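Local coordinates for protein galactan 1,3-beta-galactosidase (Phanerochaete chrysosporium, PDB 7BYV) that probably releases galactose units from the ends of beta-1,3-galactan chains, as a family 43 glycoside hydrolase carrying a carbohydrate-binding module, at residues 44-49 and 79-84; 98-103 and 136-141; 198-203 and 216-221. The protein carries 1 engineered substitution. All coordinates share one frame; numbering follows the deposited sequence.

The three contacts lie in the family 43 catalytic part, whose successive four-stranded antiparallel sheets fit the blades of the five-bladed beta-propeller known for this family. Contact 1 and contact 2 both sit at the galactose site, their centres about 10 Å apart. They meet through neighbouring strands of one sheet, where H100 N lies 2.8 Å from E82 O and D102 N lies 2.9 Å from V80 O, probable hydrogen bonds. The same galactose touches both, through E82 and R83 in the first and D138 in the second. Contact 3 is a hairpin of another sheet, its centre about 20 Å from that of contact 2 and its A203 side chain about 10 Å from a bound galactose.

Contact 1 of 3, residues 44-49 and 79-84; sequences ALFKAV and NVVERP. With GAL (beta-D-galactopyranose), chain C.
V81 lies over one face of the F46 ring, displaced toward its rim, and this apolar pairing is the middle of the contact. Its CG2 methyl lies 3.7 Å from the centroid of the F46 ring and 16° off the ring normal, which identifies a CH-pi contact. F46 has its CG anti to the backbone N (chi1 179°), turning that face to the valine. The two methyls of V49 divide their work: CG2 packs 3.7 Å from V81 CG1, crossing it at about a right angle, while CG1 touches P84 CB at 3.7 Å as the two side chains slide past each other. L45 adds its CD2 methyl against V80 CG2 at the other end.

Polar bonding between the backbones is sparse. F46 N donates to N79 O at 2.8 Å in the carbonyl plane, although the N-H...O angle of 134° shows a bent bond. A water bridges the two segments, accepting from V81 N at 3.3 Å and probably donating to A44 O, since other acceptors compete for its protons.

Beyond the strand's apolar side, E82 and R83 grip the sugar. E82 OE1 receives the galactose O4 hydroxyl at 2.9 Å and the O3 hydroxyl as well, while OE2 of the same carboxylate is hydrogen-bonded to Y106. R83 NH2 donates to galactose O2 at 3.1 Å, the oxygen lying at the guanidinium edge, with a weak second bond to O3.

Strand 80-84 is therefore chemically two-sided. V81 and P84 join it to F46 and V49, between neighbouring propeller blades, while E82 and R83 bind the O2, O3 and O4 hydroxyls; the axial O4, held by E82, sets galactose apart from glucose.

Contact 2 of 3, residues 98-103 and 136-141; sequences WFHSDS and SRDESI. With GAL (beta-D-galactopyranose), chain C; GAL (beta-D-galactopyranose), chain B.
H100 lies against the backbone of R137, with its imidazole covered by the main chain. R137 O stands over the ring face only 3.0 Å from H100 CG. Farther along the same residue, R137 CA is 3.5 Å from the H100 ring centroid and 11° off its normal, the geometry of a CH-pi contact. With CG anti to the backbone N (chi1 170°), the histidine ring swings across to segment 136-141 and presents its face to R137.

The apolar contact lies at the other end. I141 CD1 sits over the five-membered ring of W98, 3.8 Å from its centroid, with the two side chains crossing at about a right angle.

Polar bonds fix the ring rather than the strands. H100 NE2 donates to D102 OD2 at 2.6 Å with a nearly straight angle of 164°; the carboxylate offers its anti lone pair and the oxygen lies in the imidazole plane. D102 OD2 is also 4.3 Å from R137 NE, but well out of the guanidinium plane, so only their charges interact. R137 turns its polar end to Y106 O and D135, and its CD passes 3.6 Å from C6 of one galactose. D138 OD2 accepts the O2 hydroxyl of another galactose at 2.8 Å.

The chemistry implies a second shell behind the sugar. D102 sets the rotation of H100, whose ND1 makes a weak hydrogen bond to the galactose-binding E82, while R137 and D138, in the loop leading into strand 139-143, reach the two sugar rings, R137 by packing and D138 by a hydrogen bond.

Contact 3 of 3, residues 198-203 and 216-221; sequences EYFLIA and WFSASS
Y199 and A219 form a hydrogen-bonded pair, with Y199 N to A219 O at 2.7 Å and the return bond from A219 N to Y199 O. Their strands run antiparallel, the short axes at 156°, and the close core is the backbone of Y199 to L201 against F217 to A219. L201 and F217 form the next such pair, where F217 N reaches L201 O at 2.8 Å in the carbonyl plane. Between them, in the non-hydrogen-bonded pair of F200 and S218, the alpha carbon of S218 comes 3.2 Å from Y199 O as a CA-H...O contact.

The buried, tight face is that of L201 and F217, which lie side by side and point the same way, L201 CD2 being 3.7 Å from F217 CD1; the F217 ring keeps its edge to L201 O. Strand 187-188 adds L187 against F217 here. The other face is more open. On it the F200 and W216 side chains lie side by side, their rings turned 48° from each other with centroids 5.6 Å apart, an oblique pair. S218 CB comes over the F200 face, 4.1 Å from the ring centroid.

Packing gives way to looser contacts toward E198 and S220. E198 bends at chi2 (83°), bringing its carboxylate beside the backbone of A219 and S220, yet OE1 merely touches S220 CB at 3.4 Å and neither oxygen has good bonding geometry to the backbone N atoms there. A water 2.9 Å from S218 OG makes weak bonds to S218 O and E198 OE2. S220 is exposed, whereas Y199 buries its ring and sends its hydroxyl to D144.

The antiparallel register, with strands 198-205 and 215-219 consecutive in the chain, makes this a beta hairpin, consistent with one blade of the family 43 propeller.

Contact 1 of 3, residues 44-49 and 79-84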
loop_
_atom_site.group_PDB
_atom_site.type_symbol
_atom_site.label_atom_id
_atom_site.label_comp_id
_atom_site.label_asym_id
_atom_site.label_seq_id
_atom_site.Cartn_x
_atom_site.Cartn_y
_atom_site.Cartn_z
ATOM N N ALA A 44 -0.122 -2.388 -17.225
ATOM C CA ALA A 44 0.226 -1.039 -16.794
ATOM C C ALA A 44 -0.419 0.055 -17.643
ATOM O O ALA A 44 -0.492 1.204 -17.190
ATOM C CB ALA A 44 1.745 -0.868 -16.809
ATOM N N LEU A 45 -0.877 -0.269 -18.854
ATOM C CA LEU A 45 -1.551 0.696 -19.711
ATOM C C LEU A 45 -2.858 1.150 -19.082
ATOM O O LEU A 45 -3.415 0.499 -18.199
ATOM C CB LEU A 45 -1.817 0.103 -21.090
ATOM C CG LEU A 45 -0.474 -0.266 -21.705
ATOM C CD1 LEU A 45 -0.595 -0.780 -23.128
ATOM C CD2 LEU A 45 0.448 0.950 -21.625
ATOM N N PHE A 46 -3.340 2.290 -19.545
ATOM C CA PHE A 46 -4.407 2.983 -18.840
ATOM C C PHE A 46 -5.740 2.312 -19.122
ATOM O O PHE A 46 -6.033 1.932 -20.257
ATOM C CB PHE A 46 -4.448 4.467 -19.245
ATOM C CG PHE A 46 -5.545 5.260 -18.579
ATOM C CD1 PHE A 46 -5.862 5.062 -17.239
ATOM C CD2 PHE A 46 -6.258 6.206 -19.291
ATOM C CE1 PHE A 46 -6.871 5.791 -16.626
ATOM C CE2 PHE A 46 -7.279 6.932 -18.680
ATOM C CZ PHE A 46 -7.584 6.722 -17.341
ATOM N N LYS A 47 -6.524 2.151 -18.089
ATOM C CA LYS A 47 -7.885 1.657 -18.222
ATOM C C LYS A 47 -8.893 2.539 -17.512
ATOM O O LYS A 47 -9.944 2.825 -18.086
ATOM C CB LYS A 47 -7.997 0.219 -17.686
ATOM C CG LYS A 47 -9.339 -0.462 -17.944
ATOM C CD LYS A 47 -9.561 -1.654 -17.011
ATOM C CE LYS A 47 -10.799 -2.436 -17.400
ATOM N NZ LYS A 47 -10.638 -2.906 -18.798
ATOM N N ALA A 48 -8.599 2.985 -16.291
ATOM C CA ALA A 48 -9.492 3.906 -15.603
ATOM C C ALA A 48 -8.814 4.420 -14.348
ATOM O O ALA A 48 -8.057 3.690 -13.705
ATOM C CB ALA A 48 -10.822 3.247 -15.223
ATOM N N VAL A 49 -9.089 5.679 -14.021
ATOM C CA VAL A 49 -8.949 6.188 -12.666
ATOM C C VAL A 49 -10.262 5.857 -11.969
ATOM O O VAL A 49 -11.308 6.424 -12.287
ATOM C CB VAL A 49 -8.652 7.694 -12.643
ATOM C CG1 VAL A 49 -8.667 8.240 -11.209
ATOM C CG2 VAL A 49 -7.326 7.984 -13.321
ATOM N N ASN A 79 -1.356 4.666 -23.384
ATOM C CA ASN A 79 -0.589 5.468 -22.447
ATOM C C ASN A 79 -0.766 4.923 -21.035
ATOM O O ASN A 79 -1.465 3.926 -20.801
ATOM C CB ASN A 79 -1.006 6.941 -22.518
ATOM C CG ASN A 79 -0.865 7.523 -23.909
ATOM O OD1 ASN A 79 -1.857 7.873 -24.553
ATOM N ND2 ASN A 79 0.366 7.610 -24.389
ATOM N N VAL A 80 -0.136 5.623 -20.094
ATOM C CA VAL A 80 -0.006 5.212 -18.704
ATOM C C VAL A 80 -0.513 6.356 -17.836
ATOM O O VAL A 80 -0.170 7.521 -18.074
ATOM C CB VAL A 80 1.462 4.871 -18.378
ATOM C CG1 VAL A 80 1.765 5.051 -16.903
ATOM C CG2 VAL A 80 1.799 3.464 -18.842
ATOM N N VAL A 81 -1.340 6.028 -16.845
ATOM C CA VAL A 81 -1.937 7.012 -15.946
ATOM C C VAL A 81 -1.801 6.473 -14.527
ATOM O O VAL A 81 -2.510 5.534 -14.149
ATOM C CB VAL A 81 -3.405 7.296 -16.284
ATOM C CG1 VAL A 81 -4.094 8.109 -15.160
ATOM C CG2 VAL A 81 -3.503 8.003 -17.619
ATOM N N GLU A 82 -0.910 7.072 -13.737
ATOM C CA GLU A 82 -0.524 6.509 -12.454
ATOM C C GLU A 82 -0.698 7.516 -11.332
ATOM O O GLU A 82 -0.624 8.730 -11.540
ATOM C CB GLU A 82 0.908 6.024 -12.490
ATOM C CG GLU A 82 1.068 4.875 -13.446
ATOM C CD GLU A 82 2.450 4.272 -13.429
ATOM O OE1 GLU A 82 3.379 4.926 -12.900
ATOM O OE2 GLU A 82 2.597 3.143 -13.960
ATOM N N ARG A 83 -0.941 6.980 -10.141
ATOM C CA ARG A 83 -1.028 7.711 -8.884
ATOM C C ARG A 83 -1.915 8.939 -9.012
ATOM O O ARG A 83 -1.419 10.065 -8.931
ATOM C CB ARG A 83 0.367 8.115 -8.411
ATOM C CG ARG A 83 1.373 7.007 -8.552
ATOM C CD ARG A 83 2.657 7.216 -7.731
ATOM N NE ARG A 83 3.455 5.990 -7.720
ATOM C CZ ARG A 83 3.420 5.098 -6.729
ATOM N NH1 ARG A 83 2.651 5.331 -5.671
ATOM N NH2 ARG A 83 4.158 3.987 -6.785
ATOM N N PRO A 84 -3.219 8.778 -9.220
ATOM C CA PRO A 84 -4.098 9.951 -9.214
ATOM C C PRO A 84 -4.172 10.559 -7.819
ATOM O O PRO A 84 -4.309 9.851 -6.817
ATOM C CB PRO A 84 -5.453 9.387 -9.665
ATOM C CG PRO A 84 -5.399 7.949 -9.317
ATOM C CD PRO A 84 -3.964 7.535 -9.482
HETATM C C1 GAL C . 7.897 2.356 -10.539
HETATM C C2 GAL C . 6.618 3.137 -10.002
HETATM C C3 GAL C . 5.315 2.465 -10.367
HETATM C C4 GAL C . 5.361 2.030 -11.844
HETATM C C5 GAL C . 6.436 0.905 -12.006
HETATM C C6 GAL C . 7.010 0.674 -13.439
HETATM O O2 GAL C . 6.600 3.330 -8.609
HETATM O O3 GAL C . 4.243 3.396 -10.201
HETATM O O4 GAL C . 5.636 3.165 -12.708
HETATM O O5 GAL C . 7.591 1.028 -11.075
HETATM O O6 GAL C . 8.083 -0.283 -13.433
HETATM O O HOH W 1 -2.316 3.093 -15.716
#

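Contact 2 of 3, residues 98-103 and 136-141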
loop_
_atom_site.group_PDB
_atom_site.type_symbol
_atom_site.label_atom_id
_atom_site.label_comp_id
_atom_site.label_asym_id
_atom_site.label_seq_id
_atom_site.Cartn_x
_atom_site.Cartn_y
_atom_site.Cartn_z
ATOM N N TRP A 98 -4.466 15.356 -10.273
ATOM C CA TRP A 98 -3.150 15.243 -10.879
ATOM C C TRP A 98 -2.784 13.773 -10.975
ATOM O O TRP A 98 -3.195 12.954 -10.144
ATOM C CB TRP A 98 -2.091 16.006 -10.071
ATOM C CG TRP A 98 -2.296 17.479 -10.142
ATOM C CD1 TRP A 98 -3.387 18.171 -9.707
ATOM C CD2 TRP A 98 -1.407 18.446 -10.703
ATOM N NE1 TRP A 98 -3.227 19.499 -9.954
ATOM C CE2 TRP A 98 -2.017 19.698 -10.567
ATOM C CE3 TRP A 98 -0.149 18.374 -11.298
ATOM C CZ2 TRP A 98 -1.414 20.874 -11.016
ATOM C CZ3 TRP A 98 0.441 19.533 -11.747
ATOM C CH2 TRP A 98 -0.190 20.768 -11.605
ATOM N N PHE A 99 -2.015 13.444 -12.005
ATOM C CA PHE A 99 -1.558 12.073 -12.157
ATOM C C PHE A 99 -0.278 12.066 -12.975
ATOM O O PHE A 99 0.060 13.033 -13.661
ATOM C CB PHE A 99 -2.627 11.180 -12.812
ATOM C CG PHE A 99 -3.131 11.690 -14.147
ATOM C CD1 PHE A 99 -4.215 12.558 -14.208
ATOM C CD2 PHE A 99 -2.526 11.292 -15.332
ATOM C CE1 PHE A 99 -4.676 13.030 -15.422
ATOM C CE2 PHE A 99 -2.985 11.755 -16.555
ATOM C CZ PHE A 99 -4.066 12.625 -16.594
ATOM N N HIS A 100 0.434 10.960 -12.881
ATOM C CA HIS A 100 1.589 10.742 -13.729
ATOM C C HIS A 100 1.073 10.303 -15.097
ATOM O O HIS A 100 0.510 9.212 -15.240
ATOM C CB HIS A 100 2.496 9.706 -13.084
ATOM C CG HIS A 100 3.597 9.224 -13.967
ATOM N ND1 HIS A 100 4.318 8.082 -13.689
ATOM C CD2 HIS A 100 4.108 9.725 -15.116
ATOM C CE1 HIS A 100 5.224 7.900 -14.635
ATOM N NE2 HIS A 100 5.121 8.885 -15.509
ATOM N N SER A 101 1.230 11.159 -16.096
ATOM C CA SER A 101 0.797 10.871 -17.454
ATOM C C SER A 101 2.028 10.502 -18.266
ATOM O O SER A 101 2.956 11.308 -18.376
ATOM C CB SER A 101 0.089 12.086 -18.054
ATOM O OG SER A 101 -0.044 11.976 -19.460
ATOM N N ASP A 102 2.057 9.298 -18.828
ATOM C CA ASP A 102 3.278 8.904 -19.515
ATOM C C ASP A 102 2.961 8.037 -20.724
ATOM O O ASP A 102 1.805 7.708 -21.008
ATOM C CB ASP A 102 4.229 8.171 -18.569
ATOM C CG ASP A 102 5.682 8.562 -18.777
ATOM O OD1 ASP A 102 6.152 8.587 -19.930
ATOM O OD2 ASP A 102 6.366 8.835 -17.776
ATOM N N SER A 103 4.020 7.681 -21.442
ATOM C CA SER A 103 3.972 6.693 -22.507
ATOM C C SER A 103 4.285 5.312 -21.935
ATOM O O SER A 103 4.669 5.169 -20.773
ATOM C CB SER A 103 4.959 7.054 -23.613
ATOM O OG SER A 103 6.292 7.063 -23.124
ATOM N N SER A 136 8.630 14.470 -15.000
ATOM C CA SER A 136 7.806 14.171 -13.843
ATOM C C SER A 136 7.301 12.753 -14.019
ATOM O O SER A 136 6.537 12.497 -14.951
ATOM C CB SER A 136 6.641 15.139 -13.744
ATOM O OG SER A 136 5.822 14.795 -12.653
ATOM N N ARG A 137 7.722 11.824 -13.151
ATOM C CA ARG A 137 7.206 10.461 -13.206
ATOM C C ARG A 137 6.351 10.250 -11.971
ATOM O O ARG A 137 5.211 10.760 -11.918
ATOM C CB ARG A 137 8.354 9.463 -13.389
ATOM C CG ARG A 137 8.679 9.198 -14.841
ATOM C CD ARG A 137 10.092 8.678 -15.030
ATOM N NE ARG A 137 10.470 8.669 -16.443
ATOM C CZ ARG A 137 11.271 9.572 -17.013
ATOM N NH1 ARG A 137 11.800 10.561 -16.297
ATOM N NH2 ARG A 137 11.539 9.495 -18.307
ATOM N N ASP A 138 6.827 9.538 -10.939
ATOM C CA ASP A 138 6.026 9.387 -9.724
ATOM C C ASP A 138 5.788 10.751 -9.086
ATOM O O ASP A 138 6.718 11.547 -8.916
ATOM C CB ASP A 138 6.703 8.446 -8.724
ATOM C CG ASP A 138 6.462 6.955 -9.042
ATOM O OD1 ASP A 138 5.959 6.619 -10.137
ATOM O OD2 ASP A 138 6.791 6.104 -8.197
ATOM N N GLU A 139 4.529 11.041 -8.766
ATOM C CA GLU A 139 4.181 12.337 -8.222
ATOM C C GLU A 139 3.159 12.171 -7.115
ATOM O O GLU A 139 2.657 11.075 -6.856
ATOM C CB GLU A 139 3.646 13.297 -9.293
ATOM C CG GLU A 139 2.628 12.716 -10.227
ATOM C CD GLU A 139 1.361 12.274 -9.521
ATOM O OE1 GLU A 139 0.813 13.063 -8.717
ATOM O OE2 GLU A 139 0.919 11.130 -9.763
ATOM N N SER A 140 2.845 13.306 -6.490
ATOM C CA SER A 140 1.879 13.452 -5.410
ATOM C C SER A 140 1.540 14.935 -5.276
ATOM O O SER A 140 2.277 15.803 -5.748
ATOM C CB SER A 140 2.420 12.902 -4.086
ATOM O OG SER A 140 1.407 12.917 -3.094
ATOM N N ILE A 141 0.412 15.211 -4.630
ATOM C CA ILE A 141 -0.054 16.573 -4.398
ATOM C C ILE A 141 -0.193 16.758 -2.902
ATOM O O ILE A 141 -0.861 15.960 -2.236
ATOM C CB ILE A 141 -1.399 16.847 -5.093
ATOM C CG1 ILE A 141 -1.303 16.659 -6.617
ATOM C CG2 ILE A 141 -1.885 18.208 -4.740
ATOM C CD1 ILE A 141 -0.348 17.605 -7.308
HETATM C C1 GAL C . 7.897 2.356 -10.539
HETATM C C2 GAL C . 6.618 3.137 -10.002
HETATM C C3 GAL C . 5.315 2.465 -10.367
HETATM C C4 GAL C . 5.361 2.030 -11.844
HETATM C C5 GAL C . 6.436 0.905 -12.006
HETATM C C6 GAL C . 7.010 0.674 -13.439
HETATM O O2 GAL C . 6.600 3.330 -8.609
HETATM O O3 GAL C . 4.243 3.396 -10.201
HETATM O O4 GAL C . 5.636 3.165 -12.708
HETATM O O5 GAL C . 7.591 1.028 -11.075
HETATM O O6 GAL C . 8.083 -0.283 -13.433
HETATM C C1 GAL B . 12.599 3.495 -12.426
HETATM C C2 GAL B . 11.500 3.247 -11.354
HETATM C C3 GAL B . 10.137 2.802 -12.005
HETATM C C4 GAL B . 9.694 3.744 -13.179
HETATM C C5 GAL B . 10.869 4.010 -14.131
HETATM C C6 GAL B . 10.599 5.109 -15.212
HETATM O O2 GAL B . 11.896 2.266 -10.379
HETATM O O3 GAL B . 9.084 2.816 -11.056
HETATM O O4 GAL B . 9.137 4.999 -12.691
HETATM O O5 GAL B . 12.079 4.432 -13.404
HETATM O O6 GAL B . 11.657 5.179 -16.210
#

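Contact 3 of 3, residues 198-203 and 216-221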
loop_
_atom_site.group_PDB
_atom_site.type_symbol
_atom_site.label_atom_id
_atom_site.label_comp_id
_atom_site.label_asym_id
_atom_site.label_seq_id
_atom_site.Cartn_x
_atom_site.Cartn_y
_atom_site.Cartn_z
ATOM N N GLU A 198 5.420 20.415 11.360
ATOM C CA GLU A 198 6.576 19.933 10.624
ATOM C C GLU A 198 6.100 19.089 9.445
ATOM O O GLU A 198 5.129 18.335 9.565
ATOM C CB GLU A 198 7.502 19.125 11.544
ATOM C CG GLU A 198 8.851 18.752 10.941
ATOM C CD GLU A 198 9.889 19.872 11.057
ATOM O OE1 GLU A 198 9.512 21.010 11.438
ATOM O OE2 GLU A 198 11.084 19.603 10.756
ATOM N N TYR A 199 6.759 19.245 8.298
ATOM C CA TYR A 199 6.396 18.496 7.098
ATOM C C TYR A 199 7.206 17.213 7.032
ATOM O O TYR A 199 8.437 17.258 7.081
ATOM C CB TYR A 199 6.649 19.300 5.830
ATOM C CG TYR A 199 5.907 20.602 5.755
ATOM C CD1 TYR A 199 4.631 20.666 5.207
ATOM C CD2 TYR A 199 6.488 21.781 6.211
ATOM C CE1 TYR A 199 3.945 21.871 5.118
ATOM C CE2 TYR A 199 5.809 22.993 6.124
ATOM C CZ TYR A 199 4.544 23.022 5.572
ATOM O OH TYR A 199 3.877 24.210 5.483
ATOM N N PHE A 200 6.519 16.085 6.900
ATOM C CA PHE A 200 7.158 14.788 6.769
ATOM C C PHE A 200 6.951 14.272 5.356
ATOM O O PHE A 200 5.818 14.127 4.900
ATOM C CB PHE A 200 6.599 13.818 7.800
ATOM C CG PHE A 200 7.054 14.125 9.189
ATOM C CD1 PHE A 200 6.398 15.066 9.948
ATOM C CD2 PHE A 200 8.158 13.488 9.727
ATOM C CE1 PHE A 200 6.821 15.370 11.222
ATOM C CE2 PHE A 200 8.590 13.785 11.008
ATOM C CZ PHE A 200 7.907 14.728 11.760
ATOM N N LEU A 201 8.042 14.042 4.651
ATOM C CA LEU A 201 7.994 13.437 3.331
ATOM C C LEU A 201 8.284 11.952 3.473
ATOM O O LEU A 201 9.263 11.575 4.122
ATOM C CB LEU A 201 9.017 14.081 2.389
ATOM C CG LEU A 201 9.268 13.284 1.101
ATOM C CD1 LEU A 201 8.115 13.512 0.128
ATOM C CD2 LEU A 201 10.613 13.624 0.450
ATOM N N ILE A 202 7.445 11.118 2.874
ATOM C CA ILE A 202 7.669 9.676 2.801
ATOM C C ILE A 202 7.833 9.296 1.338
ATOM O O ILE A 202 7.147 9.838 0.460
ATOM C CB ILE A 202 6.516 8.885 3.452
ATOM C CG1 ILE A 202 6.521 9.120 4.954
ATOM C CG2 ILE A 202 6.644 7.393 3.195
ATOM C CD1 ILE A 202 5.198 8.882 5.570
ATOM N N ALA A 203 8.743 8.368 1.073
ATOM C CA ALA A 203 9.114 8.074 -0.300
ATOM C C ALA A 203 9.848 6.742 -0.354
ATOM O O ALA A 203 10.526 6.345 0.599
ATOM C CB ALA A 203 9.980 9.199 -0.879
ATOM N N TRP A 216 11.506 8.204 5.629
ATOM C CA TRP A 216 10.891 9.473 6.013
ATOM C C TRP A 216 11.942 10.580 6.120
ATOM O O TRP A 216 13.101 10.344 6.471
ATOM C CB TRP A 216 10.076 9.351 7.326
ATOM C CG TRP A 216 10.876 9.241 8.594
ATOM C CD1 TRP A 216 11.223 8.100 9.251
ATOM C CD2 TRP A 216 11.413 10.327 9.360
ATOM N NE1 TRP A 216 11.957 8.400 10.369
ATOM C CE2 TRP A 216 12.095 9.764 10.456
ATOM C CE3 TRP A 216 11.389 11.727 9.217
ATOM C CZ2 TRP A 216 12.758 10.550 11.408
ATOM C CZ3 TRP A 216 12.027 12.505 10.164
ATOM C CH2 TRP A 216 12.698 11.916 11.255
ATOM N N PHE A 217 11.532 11.787 5.767
ATOM C CA PHE A 217 12.356 12.979 5.861
ATOM C C PHE A 217 11.487 14.077 6.439
ATOM O O PHE A 217 10.279 14.107 6.186
ATOM C CB PHE A 217 12.874 13.499 4.508
ATOM C CG PHE A 217 13.336 12.445 3.549
ATOM C CD1 PHE A 217 12.441 11.587 2.932
ATOM C CD2 PHE A 217 14.669 12.383 3.181
ATOM C CE1 PHE A 217 12.885 10.641 2.011
ATOM C CE2 PHE A 217 15.118 11.444 2.254
ATOM C CZ PHE A 217 14.229 10.569 1.670
ATOM N N SER A 218 12.086 15.006 7.179
ATOM C CA SER A 218 11.282 16.084 7.754
ATOM C C SER A 218 11.886 17.440 7.422
ATOM O O SER A 218 13.079 17.557 7.129
ATOM C CB SER A 218 11.114 15.947 9.278
ATOM O OG SER A 218 12.379 15.884 9.922
ATOM N N ALA A 219 11.029 18.461 7.464
ATOM C CA ALA A 219 11.432 19.850 7.301
ATOM C C ALA A 219 10.367 20.775 7.898
ATOM O O ALA A 219 9.170 20.446 7.930
ATOM C CB ALA A 219 11.666 20.190 5.829
ATOM N N SER A 220 10.825 21.936 8.379
ATOM C CA SER A 220 9.932 22.961 8.902
ATOM C C SER A 220 9.376 23.863 7.813
ATOM O O SER A 220 8.460 24.642 8.084
ATOM C CB SER A 220 10.661 23.803 9.948
ATOM O OG SER A 220 11.946 24.169 9.490
ATOM N N SER A 221 9.920 23.778 6.605
ATOM C CA SER A 221 9.399 24.409 5.404
ATOM C C SER A 221 9.547 23.428 4.253
ATOM O O SER A 221 10.549 22.710 4.172
ATOM C CB SER A 221 10.159 25.691 5.073
ATOM O OG SER A 221 10.114 25.965 3.689
HETATM O O HOH W 2 14.179 18.126 10.087
#